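Local structure of 2-phospho-L-lactate guanylyltransferase (Methanosarcina mazei, 2I5E) at residues P9-G14 with L54-Y59; E29-L34 with D191-K196; L92-D97 with T126-I131; L98-P103 with V179-H184; D115-P120 with E161-F166. The protein probably catalyses the guanylylation of (2S)-2-phospholactate with GTP, releasing diphosphate, a step in the biosynthesis of coenzyme F420. All blocks are in the same frame, centred on the assembly; numbering follows the deposited sequence.

Interaction 1. Residues P9-G14 with L54-Y59; sequences PYKKAG and LSPSVY. With TRS (2-amino-2-hydroxymethyl-propane-1,3-diol), chain D.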
# COMPACT_ATOMS: atom_id res chain seq x y z
N PRO A 9 18.35 -3.92 -9.98
CA PRO A 9 19.08 -2.64 -10.14
C PRO A 9 19.54 -2.12 -8.78
O PRO A 9 18.75 -2.01 -7.83
CB PRO A 9 18.00 -1.71 -10.77
CG PRO A 9 16.65 -2.38 -10.50
CD PRO A 9 16.92 -3.86 -10.36
N TYR A 10 20.83 -1.87 -8.61
CA TYR A 10 21.36 -1.52 -7.29
C TYR A 10 22.60 -0.61 -7.41
O TYR A 10 23.50 -0.87 -8.21
CB TYR A 10 21.75 -2.78 -6.52
CG TYR A 10 22.31 -2.56 -5.16
CD1 TYR A 10 21.49 -2.02 -4.12
CD2 TYR A 10 23.66 -2.87 -4.86
CE1 TYR A 10 21.98 -1.80 -2.87
CE2 TYR A 10 24.16 -2.65 -3.57
CZ TYR A 10 23.29 -2.13 -2.59
OH TYR A 10 23.73 -1.90 -1.34
N LYS A 11 22.67 0.44 -6.60
CA LYS A 11 23.90 1.25 -6.47
C LYS A 11 23.99 1.63 -5.01
O LYS A 11 23.14 2.41 -4.52
CB LYS A 11 23.85 2.48 -7.43
CG LYS A 11 24.85 3.68 -7.19
CD LYS A 11 24.84 4.62 -8.47
CE LYS A 11 25.56 6.01 -8.45
NZ LYS A 11 26.83 5.95 -7.76
N LYS A 12 24.98 1.09 -4.30
CA LYS A 12 25.15 1.44 -2.92
C LYS A 12 25.49 2.93 -2.70
O LYS A 12 25.00 3.53 -1.74
CB LYS A 12 26.18 0.50 -2.24
CG LYS A 12 26.52 0.86 -0.83
CD LYS A 12 27.21 -0.29 -0.17
CE LYS A 12 27.96 0.18 1.07
NZ LYS A 12 28.04 -1.03 1.90
N ALA A 13 26.31 3.55 -3.57
CA ALA A 13 26.83 4.90 -3.28
C ALA A 13 25.87 6.07 -3.40
O ALA A 13 25.26 6.29 -4.44
CB ALA A 13 28.05 5.18 -4.12
N GLY A 14 25.78 6.87 -2.33
CA GLY A 14 24.75 7.92 -2.25
C GLY A 14 23.31 7.43 -2.31
O GLY A 14 22.41 8.19 -2.69
N LEU A 54 22.29 -5.62 -11.03
CA LEU A 54 22.84 -4.79 -12.09
C LEU A 54 23.21 -3.43 -11.49
O LEU A 54 22.34 -2.64 -11.05
CB LEU A 54 21.78 -4.71 -13.20
CG LEU A 54 22.06 -3.96 -14.49
CD1 LEU A 54 22.99 -4.84 -15.35
CD2 LEU A 54 20.73 -3.78 -15.13
N SER A 55 24.50 -3.18 -11.42
CA SER A 55 25.12 -2.12 -10.63
C SER A 55 26.20 -1.43 -11.50
O SER A 55 26.86 -2.12 -12.35
CB SER A 55 25.77 -2.79 -9.45
OG SER A 55 26.61 -1.93 -8.76
N PRO A 56 26.36 -0.10 -11.35
CA PRO A 56 27.34 0.64 -12.20
C PRO A 56 28.79 0.52 -11.73
O PRO A 56 29.73 0.91 -12.46
CB PRO A 56 26.84 2.08 -12.12
CG PRO A 56 26.21 2.23 -10.73
CD PRO A 56 25.65 0.79 -10.40
N SER A 57 28.96 -0.05 -10.53
CA SER A 57 30.25 -0.39 -9.93
C SER A 57 30.16 -1.57 -8.98
O SER A 57 29.09 -1.88 -8.39
CB SER A 57 30.79 0.80 -9.11
OG SER A 57 30.66 0.58 -7.72
N VAL A 58 31.31 -2.19 -8.76
CA VAL A 58 31.53 -3.19 -7.76
C VAL A 58 31.35 -2.79 -6.30
O VAL A 58 31.24 -3.60 -5.42
CB VAL A 58 32.95 -3.73 -7.90
CG1 VAL A 58 32.95 -4.97 -8.72
CG2 VAL A 58 33.85 -2.70 -8.51
N TYR A 59 31.36 -1.51 -6.05
CA TYR A 59 31.27 -0.95 -4.73
C TYR A 59 30.09 -1.54 -3.95
O TYR A 59 28.91 -1.36 -4.32
CB TYR A 59 31.10 0.59 -4.86
CG TYR A 59 31.03 1.26 -3.51
CD1 TYR A 59 32.15 1.40 -2.72
CD2 TYR A 59 29.82 1.75 -3.02
CE1 TYR A 59 32.09 2.00 -1.46
CE2 TYR A 59 29.76 2.35 -1.76
CZ TYR A 59 30.90 2.48 -0.99
OH TYR A 59 30.86 3.10 0.24
C TRS D . 22.08 0.29 -13.55
C1 TRS D . 21.04 -0.45 -12.75
C2 TRS D . 23.40 -0.44 -13.49
C3 TRS D . 22.21 1.70 -12.95
N TRS D . 21.51 0.31 -14.90
O1 TRS D . 21.50 -0.34 -11.45
O2 TRS D . 24.31 0.58 -13.24
O3 TRS D . 22.73 2.66 -13.81
O HOH W 1 26.96 -0.47 -5.95
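K12 runs its aliphatic chain past the CD2-CE2 side of the Y59 ring, the two side chains crossing at about a right angle. With CG anti to the backbone N (chi1 175°) and the chain extended beyond it, each carbon meets the tyrosine in turn: CB sits near CD2, K12 CG comes closest at 3.7 Å from Y59 CE2, CD stays beside CE2, and CE lies 4.0 Å from Y59 CE2. NZ then runs on to a salt bridge with E33, while Y59 OH bonds E29, so both polar tips end on helix 25-45. An alanine here would probably leave E33 without its cation and open a gap beside the Y59 ring. A13 adds its CB, 4.0 Å from Y59 CD2. Between the two loops, one water takes the K12 N-H and donates to S55 OG and Y59 O, pinning them together. At the strand end, Y10 N donates to L54 O at 3.0 Å, and a Tris molecule, probably from the crystallisation liquor, lies beside the same oxygen. Two parallel strands, 5-9 and 50-55, fray here into loops at their C-terminal ends, where nucleotidyltransferases of the GT-A fold generally place their nucleotide site.

Interaction 2. Residues E29-L34 with D191-K196; sequences EEFVEL and DYIESK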
# COMPACT_ATOMS: atom_id res chain seq x y z
N GLU A 29 23.87 4.02 3.23
CA GLU A 29 24.52 3.01 2.45
C GLU A 29 24.40 1.70 3.19
O GLU A 29 24.17 0.66 2.59
CB GLU A 29 26.01 3.37 2.24
CG GLU A 29 26.23 4.63 1.48
CD GLU A 29 27.59 4.65 0.84
OE1 GLU A 29 27.72 5.50 -0.03
OE2 GLU A 29 28.48 3.83 1.18
N GLU A 30 24.57 1.71 4.50
CA GLU A 30 24.39 0.42 5.26
C GLU A 30 22.97 -0.18 5.18
O GLU A 30 22.80 -1.36 4.96
CB GLU A 30 24.81 0.59 6.71
CG GLU A 30 26.03 -0.25 7.01
CD GLU A 30 25.73 -1.60 7.62
OE1 GLU A 30 25.29 -2.55 6.89
OE2 GLU A 30 26.01 -1.69 8.87
N PHE A 31 21.96 0.66 5.40
CA PHE A 31 20.58 0.30 5.31
C PHE A 31 20.33 -0.40 3.96
O PHE A 31 19.99 -1.53 3.89
CB PHE A 31 19.74 1.59 5.43
CG PHE A 31 18.28 1.34 5.52
CD1 PHE A 31 17.79 0.31 6.32
CD2 PHE A 31 17.39 2.14 4.81
CE1 PHE A 31 16.49 0.05 6.39
CE2 PHE A 31 16.02 1.90 4.89
CZ PHE A 31 15.57 0.87 5.70
N VAL A 32 20.53 0.32 2.86
CA VAL A 32 20.36 -0.18 1.50
C VAL A 32 20.99 -1.58 1.28
O VAL A 32 20.40 -2.51 0.74
CB VAL A 32 20.96 0.98 0.67
CG1 VAL A 32 22.13 0.60 -0.22
CG2 VAL A 32 19.89 1.95 0.13
N GLU A 33 22.21 -1.76 1.75
CA GLU A 33 22.89 -3.07 1.67
C GLU A 33 22.09 -4.12 2.41
O GLU A 33 21.88 -5.22 1.92
CB GLU A 33 24.28 -2.99 2.31
CG GLU A 33 24.99 -4.37 2.26
CD GLU A 33 26.50 -4.24 2.60
OE1 GLU A 33 27.18 -3.39 1.99
OE2 GLU A 33 26.99 -5.02 3.48
N LEU A 34 21.63 -3.79 3.62
CA LEU A 34 20.74 -4.78 4.35
C LEU A 34 19.46 -5.08 3.55
O LEU A 34 19.02 -6.23 3.48
CB LEU A 34 20.40 -4.32 5.79
CG LEU A 34 21.57 -4.02 6.68
CD1 LEU A 34 21.12 -3.46 8.00
CD2 LEU A 34 22.44 -5.27 6.87
N ASP A 191 15.61 -4.29 11.99
CA ASP A 191 16.38 -4.19 13.32
C ASP A 191 17.31 -3.04 13.29
O ASP A 191 17.55 -2.45 14.31
CB ASP A 191 17.18 -5.47 13.62
CG ASP A 191 16.31 -6.67 13.61
OD1 ASP A 191 15.11 -6.47 13.90
OD2 ASP A 191 16.75 -7.78 13.28
N TYR A 192 17.83 -2.72 12.10
CA TYR A 192 18.80 -1.64 11.97
C TYR A 192 18.14 -0.32 12.33
O TYR A 192 18.64 0.45 13.13
CB TYR A 192 19.38 -1.62 10.50
CG TYR A 192 20.42 -0.52 10.19
CD1 TYR A 192 21.78 -0.70 10.52
CD2 TYR A 192 20.05 0.69 9.62
CE1 TYR A 192 22.77 0.30 10.31
CE2 TYR A 192 21.01 1.72 9.38
CZ TYR A 192 22.38 1.49 9.72
OH TYR A 192 23.36 2.47 9.45
N ILE A 193 16.99 -0.07 11.72
CA ILE A 193 16.15 1.11 12.00
C ILE A 193 15.68 1.06 13.43
O ILE A 193 15.74 2.03 14.11
CB ILE A 193 14.91 1.14 11.01
CG1 ILE A 193 15.40 1.28 9.59
CG2 ILE A 193 13.94 2.32 11.40
CD1 ILE A 193 16.16 2.59 9.36
N GLU A 194 15.16 -0.09 13.88
CA GLU A 194 14.64 -0.20 15.29
C GLU A 194 15.70 0.16 16.34
O GLU A 194 15.36 0.67 17.37
CB GLU A 194 14.09 -1.59 15.56
CG GLU A 194 12.96 -1.46 16.56
CD GLU A 194 12.56 -2.71 17.18
OE1 GLU A 194 12.79 -3.75 16.50
OE2 GLU A 194 12.03 -2.67 18.33
N SER A 195 16.99 -0.03 15.99
CA SER A 195 18.13 0.31 16.83
C SER A 195 18.39 1.79 16.88
O SER A 195 19.17 2.24 17.70
CB SER A 195 19.38 -0.51 16.36
OG SER A 195 20.00 0.06 15.20
N LYS A 196 17.76 2.58 16.01
CA LYS A 196 18.00 3.98 15.96
C LYS A 196 16.76 4.78 16.22
O LYS A 196 16.91 5.91 16.57
CB LYS A 196 18.62 4.40 14.58
CG LYS A 196 19.99 3.65 14.24
CD LYS A 196 20.44 3.92 12.74
CE LYS A 196 21.86 3.40 12.53
NZ LYS A 196 22.84 4.50 12.88
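Y192 fills the space between two helices, its CB 3.6 Å from L34 CD1 and the far end of its ring reaching E30. CG is anti to the backbone N (chi1 180°), which puts it on the side of helix 25-45. L34 CD1 meets the base of that ring, touching CB, CG and CD1, and the two side chains cross at about a right angle. On the buried side F31 takes over. Its CD1 lies 4.0 Å from Y192 CD2, and I193 lies over one face of the phenylalanine ring in a CH-pi contact: I193 CD1 stands 4.1 Å from the F31 ring centroid, displaced toward the rim. I193 CG1 is nearer still to a single atom, 3.6 Å from F31 CE1. This is helix-to-helix packing made by apolar side chains, joining the long helix that follows the first strand to the short helix near the C terminus; L181 and L178 of helix 175-184 press on F31 as well. The E30 side is looser. Only its CB comes close, 3.6 Å from Y192 OH, while the bent chain brings OE2 no nearer than 4.1 Å to Y192 CE1, with the carboxylate and ring planes 62° apart. An alanine in place of Y192 would probably open a gap between L34 and F31 and leave E30 CB without its neighbour.

Interaction 3. Residues L92-D97 with T126-I131; sequences LIVMAD and TNALFI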
# COMPACT_ATOMS: atom_id res chain seq x y z
N LEU A 92 11.99 -11.20 -14.19
CA LEU A 92 11.47 -10.45 -13.04
C LEU A 92 12.54 -9.41 -12.73
O LEU A 92 13.70 -9.76 -12.47
CB LEU A 92 11.32 -11.38 -11.85
CG LEU A 92 10.81 -10.85 -10.52
CD1 LEU A 92 9.36 -10.30 -10.74
CD2 LEU A 92 10.86 -12.01 -9.47
N ILE A 93 12.18 -8.14 -12.86
CA ILE A 93 12.92 -6.99 -12.40
C ILE A 93 12.40 -6.56 -11.04
O ILE A 93 11.23 -6.27 -10.90
CB ILE A 93 12.78 -5.81 -13.38
CG1 ILE A 93 13.14 -6.27 -14.82
CG2 ILE A 93 13.53 -4.57 -12.85
CD1 ILE A 93 12.81 -5.12 -15.92
N VAL A 94 13.23 -6.67 -9.99
CA VAL A 94 12.75 -6.32 -8.67
C VAL A 94 13.64 -5.23 -8.05
O VAL A 94 14.81 -5.39 -7.99
CB VAL A 94 12.77 -7.54 -7.69
CG1 VAL A 94 11.89 -7.33 -6.51
CG2 VAL A 94 12.47 -8.82 -8.31
N MSE A 95 13.07 -4.17 -7.50
CA MSE A 95 13.84 -3.17 -6.80
C MSE A 95 14.49 -3.69 -5.55
O MSE A 95 13.94 -4.54 -4.92
CB MSE A 95 12.93 -2.01 -6.49
CG MSE A 95 12.29 -1.47 -7.88
SE MSE A 95 13.33 -1.89 -9.59
CE MSE A 95 13.88 -0.37 -9.07
N ALA A 96 15.58 -3.05 -5.10
CA ALA A 96 16.37 -3.55 -3.95
C ALA A 96 15.82 -2.99 -2.60
O ALA A 96 16.46 -3.18 -1.59
CB ALA A 96 17.78 -3.11 -4.14
N ASP A 97 14.72 -2.19 -2.63
CA ASP A 97 14.21 -1.49 -1.50
C ASP A 97 12.86 -1.97 -1.00
O ASP A 97 12.01 -1.16 -0.56
CB ASP A 97 14.22 0.04 -1.76
CG ASP A 97 13.40 0.44 -2.94
OD1 ASP A 97 12.89 -0.44 -3.64
OD2 ASP A 97 13.23 1.67 -3.14
N THR A 126 7.17 1.70 -9.86
CA THR A 126 7.00 0.27 -10.25
C THR A 126 7.99 -0.44 -9.38
O THR A 126 9.17 -0.11 -9.40
CB THR A 126 7.41 0.08 -11.69
OG1 THR A 126 6.57 0.88 -12.55
CG2 THR A 126 7.27 -1.39 -12.13
N ASN A 127 7.51 -1.34 -8.54
CA ASN A 127 8.38 -1.99 -7.56
C ASN A 127 8.89 -3.36 -8.05
O ASN A 127 9.97 -3.78 -7.65
CB ASN A 127 7.65 -2.15 -6.19
CG ASN A 127 7.75 -0.85 -5.34
OD1 ASN A 127 8.49 0.07 -5.68
ND2 ASN A 127 7.04 -0.81 -4.25
N ALA A 128 8.13 -4.02 -8.94
CA ALA A 128 8.48 -5.33 -9.44
C ALA A 128 7.76 -5.42 -10.78
O ALA A 128 6.67 -4.90 -10.94
CB ALA A 128 7.94 -6.45 -8.42
N LEU A 129 8.43 -6.03 -11.75
CA LEU A 129 7.90 -6.19 -13.08
C LEU A 129 8.30 -7.60 -13.54
O LEU A 129 9.49 -7.93 -13.57
CB LEU A 129 8.54 -5.13 -13.98
CG LEU A 129 7.90 -4.73 -15.32
CD1 LEU A 129 6.34 -4.51 -15.21
CD2 LEU A 129 8.63 -3.47 -15.75
N PHE A 130 7.29 -8.42 -13.87
CA PHE A 130 7.44 -9.72 -14.48
C PHE A 130 6.95 -9.67 -15.94
O PHE A 130 5.78 -9.42 -16.21
CB PHE A 130 6.78 -10.88 -13.65
CG PHE A 130 7.07 -12.28 -14.20
CD1 PHE A 130 8.35 -12.83 -14.16
CD2 PHE A 130 6.05 -13.01 -14.86
CE1 PHE A 130 8.64 -14.09 -14.72
CE2 PHE A 130 6.29 -14.27 -15.42
CZ PHE A 130 7.57 -14.81 -15.34
N ILE A 131 7.90 -9.88 -16.85
CA ILE A 131 7.71 -9.80 -18.25
C ILE A 131 7.97 -11.20 -18.88
O ILE A 131 9.10 -11.62 -18.92
CB ILE A 131 8.74 -8.77 -18.80
CG1 ILE A 131 8.57 -7.39 -18.06
CG2 ILE A 131 8.67 -8.71 -20.33
CD1 ILE A 131 9.95 -6.74 -17.66
O HOH W 2 11.20 0.51 -5.58
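Strands 91-94 and 126-131 run antiparallel as neighbours in the central sheet, where I93 and L129 form a hydrogen-bonded pair. I93 N donates to L129 O at 2.8 Å, and L129 N returns the bond to I93 O at 2.9 Å. L92 with F130 and V94 with A128 are the flanking non-hydrogen-bonded pairs. On the face carrying L92 and F130, the leucine CG is anti to its backbone N (chi1 180°), and beyond it CD1 lies 3.9 Å from F130 CB; the two side chains cross at about a right angle, both touching I109 of helix 103-109. The other face holds I93, whose CD1 meets I131 CD1 at 3.7 Å. In the mixed sheet of this GT-A-type nucleotidyltransferase, strand 126-131 is the one that runs against its neighbours on both sides, and it is broken where N127 and A128 together face V119, a classic beta bulge. N127 O accepts from M95 N at 3.1 Å in an almost straight bond (177°). The selenomethionine M95 rests its CG near N127 O and T126 O. A water joins D97, past strand 91-94, to N127 in the bulge, donating to D97 OD1 and to N127 OD1, both at 2.7 Å; D97 OD2 makes a salt bridge with K16, while N127 ND2 is held by A168 O and D171.

Interaction 4. Residues L98-P103 with V179-H184; sequences LPLLSP and VELLIH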
# COMPACT_ATOMS: atom_id res chain seq x y z
N LEU A 98 12.66 -3.29 -1.09
CA LEU A 98 11.40 -3.91 -0.80
C LEU A 98 11.61 -4.91 0.38
O LEU A 98 11.54 -6.08 0.16
CB LEU A 98 10.89 -4.62 -2.09
CG LEU A 98 10.82 -3.73 -3.41
CD1 LEU A 98 10.24 -4.49 -4.54
CD2 LEU A 98 9.98 -2.51 -3.26
N PRO A 99 11.84 -4.42 1.60
CA PRO A 99 12.07 -5.33 2.70
C PRO A 99 10.83 -6.12 3.23
O PRO A 99 10.99 -6.99 4.09
CB PRO A 99 12.70 -4.41 3.75
CG PRO A 99 11.92 -3.15 3.56
CD PRO A 99 11.93 -3.01 2.06
N LEU A 100 9.64 -5.86 2.68
CA LEU A 100 8.37 -6.53 3.09
C LEU A 100 7.97 -7.60 2.08
O LEU A 100 6.97 -8.28 2.22
CB LEU A 100 7.26 -5.47 3.29
CG LEU A 100 7.58 -4.40 4.33
CD1 LEU A 100 6.35 -3.54 4.61
CD2 LEU A 100 8.12 -5.04 5.67
N LEU A 101 8.79 -7.75 1.06
CA LEU A 101 8.54 -8.65 -0.02
C LEU A 101 9.01 -10.01 0.42
O LEU A 101 10.12 -10.13 0.99
CB LEU A 101 9.34 -8.19 -1.22
CG LEU A 101 9.17 -9.03 -2.44
CD1 LEU A 101 7.81 -8.70 -3.09
CD2 LEU A 101 10.38 -8.77 -3.36
N SER A 102 8.15 -10.99 0.18
CA SER A 102 8.20 -12.34 0.79
C SER A 102 8.42 -13.27 -0.37
O SER A 102 8.24 -12.91 -1.54
CB SER A 102 6.86 -12.70 1.41
OG SER A 102 5.88 -12.85 0.35
N PRO A 103 8.92 -14.48 -0.10
CA PRO A 103 8.97 -15.42 -1.20
C PRO A 103 7.60 -15.73 -1.76
O PRO A 103 7.49 -16.01 -2.92
CB PRO A 103 9.58 -16.67 -0.54
CG PRO A 103 10.47 -16.11 0.58
CD PRO A 103 9.65 -14.98 1.12
N VAL A 179 8.51 4.17 9.18
CA VAL A 179 7.32 3.85 9.96
C VAL A 179 6.72 2.52 9.50
O VAL A 179 6.46 1.67 10.36
CB VAL A 179 6.27 4.97 9.89
CG1 VAL A 179 5.12 4.70 10.90
CG2 VAL A 179 6.97 6.28 10.34
N GLU A 180 6.54 2.29 8.19
CA GLU A 180 5.88 1.10 7.71
C GLU A 180 6.79 -0.07 7.98
O GLU A 180 6.35 -1.14 8.23
CB GLU A 180 5.61 1.13 6.18
CG GLU A 180 4.79 2.30 5.65
CD GLU A 180 3.38 2.29 6.25
OE1 GLU A 180 2.87 1.25 6.70
OE2 GLU A 180 2.77 3.35 6.36
N LEU A 181 8.08 0.11 7.78
CA LEU A 181 9.05 -0.94 8.06
C LEU A 181 9.02 -1.39 9.58
O LEU A 181 9.06 -2.59 9.90
CB LEU A 181 10.45 -0.43 7.68
CG LEU A 181 11.55 -1.50 7.75
CD1 LEU A 181 11.12 -2.89 7.09
CD2 LEU A 181 12.80 -0.92 7.11
N LEU A 182 9.04 -0.39 10.46
CA LEU A 182 8.91 -0.67 11.88
C LEU A 182 7.56 -1.39 12.21
O LEU A 182 7.53 -2.42 12.92
CB LEU A 182 9.17 0.58 12.71
CG LEU A 182 10.64 1.00 12.83
CD1 LEU A 182 10.78 2.27 13.78
CD2 LEU A 182 11.74 -0.05 13.06
N ILE A 183 6.45 -0.90 11.66
CA ILE A 183 5.20 -1.59 11.95
C ILE A 183 5.13 -3.02 11.38
O ILE A 183 4.71 -3.90 12.09
CB ILE A 183 3.98 -0.82 11.44
CG1 ILE A 183 3.96 0.59 12.09
CG2 ILE A 183 2.70 -1.73 11.51
CD1 ILE A 183 3.21 0.79 13.30
N HIS A 184 5.51 -3.24 10.10
CA HIS A 184 5.19 -4.46 9.38
C HIS A 184 6.35 -5.37 9.13
O HIS A 184 6.14 -6.51 8.68
CB HIS A 184 4.52 -4.15 8.00
CG HIS A 184 3.19 -3.46 8.12
ND1 HIS A 184 3.01 -2.11 7.89
CD2 HIS A 184 2.00 -3.91 8.56
CE1 HIS A 184 1.76 -1.76 8.16
NE2 HIS A 184 1.11 -2.85 8.51
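L181 and H184, one turn apart on helix 175-184, receive P99 and L100 from a type I beta turn spanning L98 to L101. The turn leads from strand 91-94 into helix 103-109, with S102 as N-cap of that helix, so the contact packs the loop at the C-terminal end of a central strand against the C-terminal helical part. E180 comes first and gives little to the turn: its backbone O is 4.3 Å from L100 CD1, while its carboxylate leads away to the N-H of G123 of the second subunit. L181 does most of the gripping. Its CG is anti to the backbone N (chi1 -172°), and CD1 wedges between the two turn residues, 3.6 Å from P99 CG and 4.0 Å from L100 CD2. Behind it F31 of helix 25-45 packs on the same leucine. H184 finishes the helix and is flanked by F146 and P120 of the second subunit. The two methyls of L100 both meet H184: CD2 lies 3.9 Å from H184 O, and CD1 lies 3.9 Å from H184 CB.

Interaction 5. Residues D115-P120 with E161-F166; sequences DVCIVP and EIYDSF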
# COMPACT_ATOMS: atom_id res chain seq x y z
N ASP A 115 0.58 -11.79 -19.54
CA ASP A 115 1.84 -11.53 -20.18
C ASP A 115 2.82 -10.74 -19.34
O ASP A 115 4.06 -10.97 -19.43
CB ASP A 115 1.59 -10.77 -21.44
CG ASP A 115 0.89 -11.60 -22.48
OD1 ASP A 115 0.94 -12.85 -22.42
OD2 ASP A 115 0.24 -10.98 -23.33
N VAL A 116 2.31 -9.74 -18.59
CA VAL A 116 3.16 -9.00 -17.61
C VAL A 116 2.53 -8.91 -16.25
O VAL A 116 1.30 -8.95 -16.13
CB VAL A 116 3.89 -7.73 -18.18
CG1 VAL A 116 3.64 -7.48 -19.70
CG2 VAL A 116 3.88 -6.46 -17.24
N CYS A 117 3.33 -9.02 -15.19
CA CYS A 117 2.74 -8.68 -13.89
C CYS A 117 3.45 -7.49 -13.34
O CYS A 117 4.70 -7.39 -13.36
CB CYS A 117 2.77 -9.83 -12.93
SG CYS A 117 1.98 -9.51 -11.37
N ILE A 118 2.64 -6.55 -12.88
CA ILE A 118 3.17 -5.38 -12.30
C ILE A 118 2.68 -5.00 -10.89
O ILE A 118 1.44 -5.02 -10.61
CB ILE A 118 3.17 -4.30 -13.30
CG1 ILE A 118 3.33 -2.93 -12.65
CG2 ILE A 118 1.99 -4.40 -14.24
CD1 ILE A 118 3.48 -1.93 -13.64
N VAL A 119 3.67 -4.76 -10.03
CA VAL A 119 3.55 -4.28 -8.67
C VAL A 119 3.84 -2.76 -8.51
O VAL A 119 4.99 -2.29 -8.73
CB VAL A 119 4.58 -5.03 -7.76
CG1 VAL A 119 4.26 -4.83 -6.28
CG2 VAL A 119 4.54 -6.51 -8.16
N PRO A 120 2.79 -1.98 -8.13
CA PRO A 120 2.93 -0.54 -7.97
C PRO A 120 3.75 -0.28 -6.76
O PRO A 120 3.73 -1.09 -5.81
CB PRO A 120 1.52 -0.03 -7.75
CG PRO A 120 0.67 -1.26 -7.32
CD PRO A 120 1.42 -2.48 -7.80
N GLU A 161 -1.38 -8.18 -15.39
CA GLU A 161 -1.94 -8.24 -14.10
C GLU A 161 -1.30 -7.16 -13.22
O GLU A 161 -0.08 -7.07 -13.16
CB GLU A 161 -1.55 -9.56 -13.50
CG GLU A 161 -2.45 -9.89 -12.38
CD GLU A 161 -2.01 -11.07 -11.60
OE1 GLU A 161 -1.38 -11.99 -12.15
OE2 GLU A 161 -2.22 -11.02 -10.37
N ILE A 162 -2.13 -6.39 -12.47
CA ILE A 162 -1.72 -5.52 -11.34
C ILE A 162 -1.72 -6.38 -10.10
O ILE A 162 -2.78 -6.84 -9.68
CB ILE A 162 -2.71 -4.35 -11.08
CG1 ILE A 162 -2.92 -3.48 -12.35
CG2 ILE A 162 -2.22 -3.46 -9.87
CD1 ILE A 162 -1.67 -3.00 -12.91
N TYR A 163 -0.54 -6.57 -9.51
CA TYR A 163 -0.43 -7.35 -8.32
C TYR A 163 -0.73 -6.44 -7.14
O TYR A 163 0.02 -5.52 -6.92
CB TYR A 163 1.05 -7.85 -8.16
CG TYR A 163 1.20 -8.87 -7.05
CD1 TYR A 163 0.60 -10.09 -7.16
CD2 TYR A 163 1.91 -8.60 -5.90
CE1 TYR A 163 0.69 -11.04 -6.14
CE2 TYR A 163 2.03 -9.55 -4.84
CZ TYR A 163 1.44 -10.75 -5.02
OH TYR A 163 1.51 -11.69 -4.06
N ASP A 164 -1.77 -6.72 -6.36
CA ASP A 164 -2.27 -5.79 -5.36
C ASP A 164 -1.83 -6.23 -3.98
O ASP A 164 -2.54 -6.94 -3.31
CB ASP A 164 -3.81 -5.75 -5.43
CG ASP A 164 -4.41 -4.94 -4.30
OD1 ASP A 164 -3.79 -3.93 -3.87
OD2 ASP A 164 -5.48 -5.32 -3.79
N SER A 165 -0.68 -5.76 -3.52
CA SER A 165 -0.11 -6.18 -2.29
C SER A 165 0.40 -4.91 -1.60
O SER A 165 1.25 -4.24 -2.15
CB SER A 165 1.16 -7.01 -2.61
OG SER A 165 1.82 -7.29 -1.41
N PHE A 166 0.02 -4.70 -0.35
CA PHE A 166 0.52 -3.66 0.52
C PHE A 166 2.04 -3.90 0.78
O PHE A 166 2.82 -2.95 0.82
CB PHE A 166 -0.29 -3.70 1.86
CG PHE A 166 -0.07 -2.51 2.81
CD1 PHE A 166 -1.03 -1.55 2.97
CD2 PHE A 166 1.09 -2.38 3.55
CE1 PHE A 166 -0.84 -0.49 3.90
CE2 PHE A 166 1.33 -1.32 4.42
CZ PHE A 166 0.37 -0.39 4.61
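C117 and Y163 meet on one face of the parallel pair formed by strands 116-120 and 160-162, at the outer side of the sheet. Three backbone hydrogen bonds come first. E161 N donates to V116 O at 2.9 Å, and E161 O takes I118 N at 2.8 Å in a nearly straight bond (173°). Y163 N donates to I118 O at 2.7 Å. Apolar contacts follow. Y163 CB is held between two atoms, 3.7 Å from C117 SG and 3.7 Å from V119 CG2, the valine lying side by side with the tyrosine and pointing the same way. On the other face I118 CG2 touches I162 CD1 at 4.1 Å, again side by side. The sulfur-aromatic contact is oblique, C117 SG standing 5.4 Å from the Y163 ring centroid. Polar tips find partners beyond the two strands: Y163 OH bonds E108 of helix 103-109, and E161 OE1 bonds T112. Just past the strand, D164 and S165 exchange hydrogen bonds with S165 and D164 of the second subunit. The chemistry thus divides: backbone bonding fixes the edge strand, apolar contacts hold the CB end of Y163, and the polar residues that follow turn to the homodimer interface.

How the interactions relate
From the N terminus, interaction 1 closes first, bringing the loop after strand 5-9 back to strand 50-55. Before it closes, helix 25-45 opens interaction 2, so these two cross; the loop of interaction 2 runs almost to the C terminus and encloses interactions 3, 4 and 5. Interaction 3 ties strand 91-94 to strand 126-131, and it crosses both interaction 4, which starts just after strand 91-94, and interaction 5, whose strand 116-120 neighbours 126-131. Interaction 5 is nested in interaction 4. Interactions 1, 3 and 5 are thus spread along the central sheet, while 2 and 4 attach the C-terminal helices, with 4 and 5 both reaching the second subunit.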